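Local atomic coordinates of uncharacterized protein (Acinetobacter baumannii, PDB entry 4L3U), a protein that is of unknown function but is a small, strand-free helical protein of a family named only as a domain of unknown function. Residues D97-A102 against K123-E128. Numbering follows the deposited sequence.
Sequences DREQVA and KWVYGE
Arg98 NH2 is the best-held polar atom, gripped by one salt bridge to Glu129, one turn farther along the opposing helix from Val125. The other two guanidinium nitrogens are held more loosely: Arg98 NE donates a single weak, bent hydrogen bond to Val125 O at 3.2 Å, and NH1 makes a weak hydrogen bond to the carbonyl of Leu93. With CG beside the backbone N and a bend at chi3, the buried side chain crosses the gap and turns its head along helix 120-134; the Glu129 carboxylate probably offsets its charge. The aliphatic root lies against the indole, Arg98 CB being 3.8 Å from Trp124 CZ3. The Trp124 side chain leaves with CG anti to the backbone N (chi1 -177°), which carries the six-membered ring toward helix 95-112. There the ring edge meets a backbone carbonyl nearly in plane, Trp124 CZ3 to Arg98 O 3.4 Å, while Trp124 CH2 packs against Val101 CG1 at 3.7 Å. Its NE1 is satisfied by the carbonyl of Ile88, and Ile85 of helix 74-86 touches both Val101 and Trp124. Val125 fills the middle of the interface: Val125 CG2 touches Ala102 CB at 3.9 Å, and CG1 lies over the centre of one face of the Tyr126 ring. On the more exposed flank, Glu99 bends at chi2 (-73°) to bring Glu99 OE2 within 2.7 Å of Tyr126 OH, which donates a weak hydrogen bond to it, with carboxylate and ring strongly inclined to each other. The result is an apolar seam with the Glu99-Tyr126 bond along one flank and the Arg98 link at one end: antiparallel helix-helix packing (155° between the segments) that joins helix 95-112 to the last helix, 120-134, of this strand-free fold.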
loop_
_atom_site.group_PDB
_atom_site.type_symbol
_atom_site.label_atom_id
_atom_site.label_comp_id
_atom_site.label_asym_id
_atom_site.label_seq_id
_atom_site.Cartn_x
_atom_site.Cartn_y
_atom_site.Cartn_z
ATOM N N ASP A 97 4.613 -11.701 4.518
ATOM C CA ASP A 97 4.436 -10.917 3.306
ATOM C C ASP A 97 3.224 -10.001 3.435
ATOM O O ASP A 97 3.259 -8.861 2.979
ATOM C CB ASP A 97 4.282 -11.818 2.077
ATOM C CG ASP A 97 5.564 -12.555 1.721
ATOM O OD1 ASP A 97 6.661 -12.060 2.061
ATOM O OD2 ASP A 97 5.470 -13.632 1.090
ATOM N N ARG A 98 2.155 -10.487 4.057
ATOM C CA ARG A 98 0.975 -9.652 4.258
ATOM C C ARG A 98 1.281 -8.475 5.175
ATOM O O ARG A 98 0.774 -7.374 4.968
ATOM C CB ARG A 98 -0.192 -10.457 4.828
ATOM C CG ARG A 98 -0.852 -11.378 3.824
ATOM C CD ARG A 98 -2.265 -11.721 4.244
ATOM N NE ARG A 98 -2.314 -12.228 5.611
ATOM C CZ ARG A 98 -2.073 -13.489 5.957
ATOM N NH1 ARG A 98 -1.763 -14.397 5.038
ATOM N NH2 ARG A 98 -2.140 -13.843 7.231
ATOM N N GLU A 99 2.111 -8.711 6.188
ATOM C CA GLU A 99 2.481 -7.661 7.130
ATOM C C GLU A 99 3.315 -6.587 6.449
ATOM O O GLU A 99 3.209 -5.407 6.775
ATOM C CB GLU A 99 3.264 -8.245 8.308
ATOM C CG GLU A 99 2.444 -9.132 9.234
ATOM C CD GLU A 99 1.479 -8.354 10.112
ATOM O OE1 GLU A 99 1.447 -7.107 10.024
ATOM O OE2 GLU A 99 0.750 -8.997 10.897
ATOM N N GLN A 100 4.149 -6.999 5.501
ATOM C CA GLN A 100 5.003 -6.059 4.790
ATOM C C GLN A 100 4.175 -5.191 3.844
ATOM O O GLN A 100 4.489 -4.021 3.634
ATOM C CB GLN A 100 6.092 -6.797 4.011
ATOM C CG GLN A 100 7.168 -5.877 3.460
ATOM C CD GLN A 100 7.977 -5.203 4.552
ATOM O OE1 GLN A 100 7.963 -5.631 5.707
ATOM N NE2 GLN A 100 8.686 -4.137 4.189
ATOM N N VAL A 101 3.122 -5.769 3.274
ATOM C CA VAL A 101 2.219 -5.028 2.400
ATOM C C VAL A 101 1.492 -3.946 3.194
ATOM O O VAL A 101 1.322 -2.825 2.718
ATOM C CB VAL A 101 1.179 -5.957 1.727
ATOM C CG1 VAL A 101 0.069 -5.151 1.049
ATOM C CG2 VAL A 101 1.851 -6.859 0.719
ATOM N N ALA A 102 1.060 -4.298 4.401
ATOM C CA ALA A 102 0.383 -3.358 5.283
ATOM C C ALA A 102 1.318 -2.214 5.664
ATOM O O ALA A 102 0.933 -1.051 5.613
ATOM C CB ALA A 102 -0.114 -4.070 6.524
ATOM N N LYS A 123 -8.282 -5.398 8.539
ATOM C CA LYS A 123 -9.287 -6.331 8.040
ATOM C C LYS A 123 -8.705 -7.150 6.899
ATOM O O LYS A 123 -9.029 -8.323 6.727
ATOM C CB LYS A 123 -10.534 -5.576 7.570
ATOM C CG LYS A 123 -11.630 -6.478 7.030
ATOM C CD LYS A 123 -12.937 -5.730 6.852
ATOM C CE LYS A 123 -14.020 -6.641 6.303
ATOM N NZ LYS A 123 -15.340 -5.957 6.222
ATOM N N TRP A 124 -7.830 -6.518 6.128
ATOM C CA TRP A 124 -7.176 -7.174 5.009
ATOM C C TRP A 124 -6.184 -8.223 5.515
ATOM O O TRP A 124 -6.160 -9.351 5.023
ATOM C CB TRP A 124 -6.470 -6.126 4.146
ATOM C CG TRP A 124 -5.817 -6.677 2.913
ATOM C CD1 TRP A 124 -6.399 -6.871 1.691
ATOM C CD2 TRP A 124 -4.454 -7.101 2.775
ATOM N NE1 TRP A 124 -5.485 -7.388 0.807
ATOM C CE2 TRP A 124 -4.283 -7.538 1.449
ATOM C CE3 TRP A 124 -3.363 -7.156 3.655
ATOM C CZ2 TRP A 124 -3.065 -8.023 0.974
ATOM C CZ3 TRP A 124 -2.153 -7.637 3.179
ATOM C CH2 TRP A 124 -2.015 -8.064 1.852
ATOM N N VAL A 125 -5.384 -7.857 6.511
ATOM C CA VAL A 125 -4.357 -8.754 7.039
ATOM C C VAL A 125 -4.940 -9.954 7.791
ATOM O O VAL A 125 -4.524 -11.089 7.560
ATOM C CB VAL A 125 -3.369 -8.011 7.978
ATOM C CG1 VAL A 125 -2.369 -8.985 8.587
ATOM C CG2 VAL A 125 -2.627 -6.928 7.227
ATOM N N TYR A 126 -5.896 -9.701 8.682
ATOM C CA TYR A 126 -6.397 -10.733 9.594
ATOM C C TYR A 126 -7.811 -11.222 9.276
ATOM O O TYR A 126 -8.311 -12.139 9.925
ATOM C CB TYR A 126 -6.352 -10.211 11.034
ATOM C CG TYR A 126 -5.009 -9.631 11.413
ATOM C CD1 TYR A 126 -3.951 -10.453 11.773
ATOM C CD2 TYR A 126 -4.792 -8.261 11.395
ATOM C CE1 TYR A 126 -2.717 -9.928 12.112
ATOM C CE2 TYR A 126 -3.564 -7.727 11.735
ATOM C CZ TYR A 126 -2.530 -8.566 12.092
ATOM O OH TYR A 126 -1.307 -8.038 12.427
ATOM N N GLY A 127 -8.457 -10.616 8.286
ATOM C CA GLY A 127 -9.818 -10.983 7.945
ATOM C C GLY A 127 -9.937 -12.434 7.532
ATOM O O GLY A 127 -10.454 -13.257 8.283
ATOM N N GLU A 128 -9.448 -12.745 6.336
ATOM C CA GLU A 128 -9.556 -14.090 5.786
ATOM C C GLU A 128 -8.886 -15.121 6.691
ATOM O O GLU A 128 -9.293 -16.280 6.723
ATOM C CB GLU A 128 -8.940 -14.144 4.385
#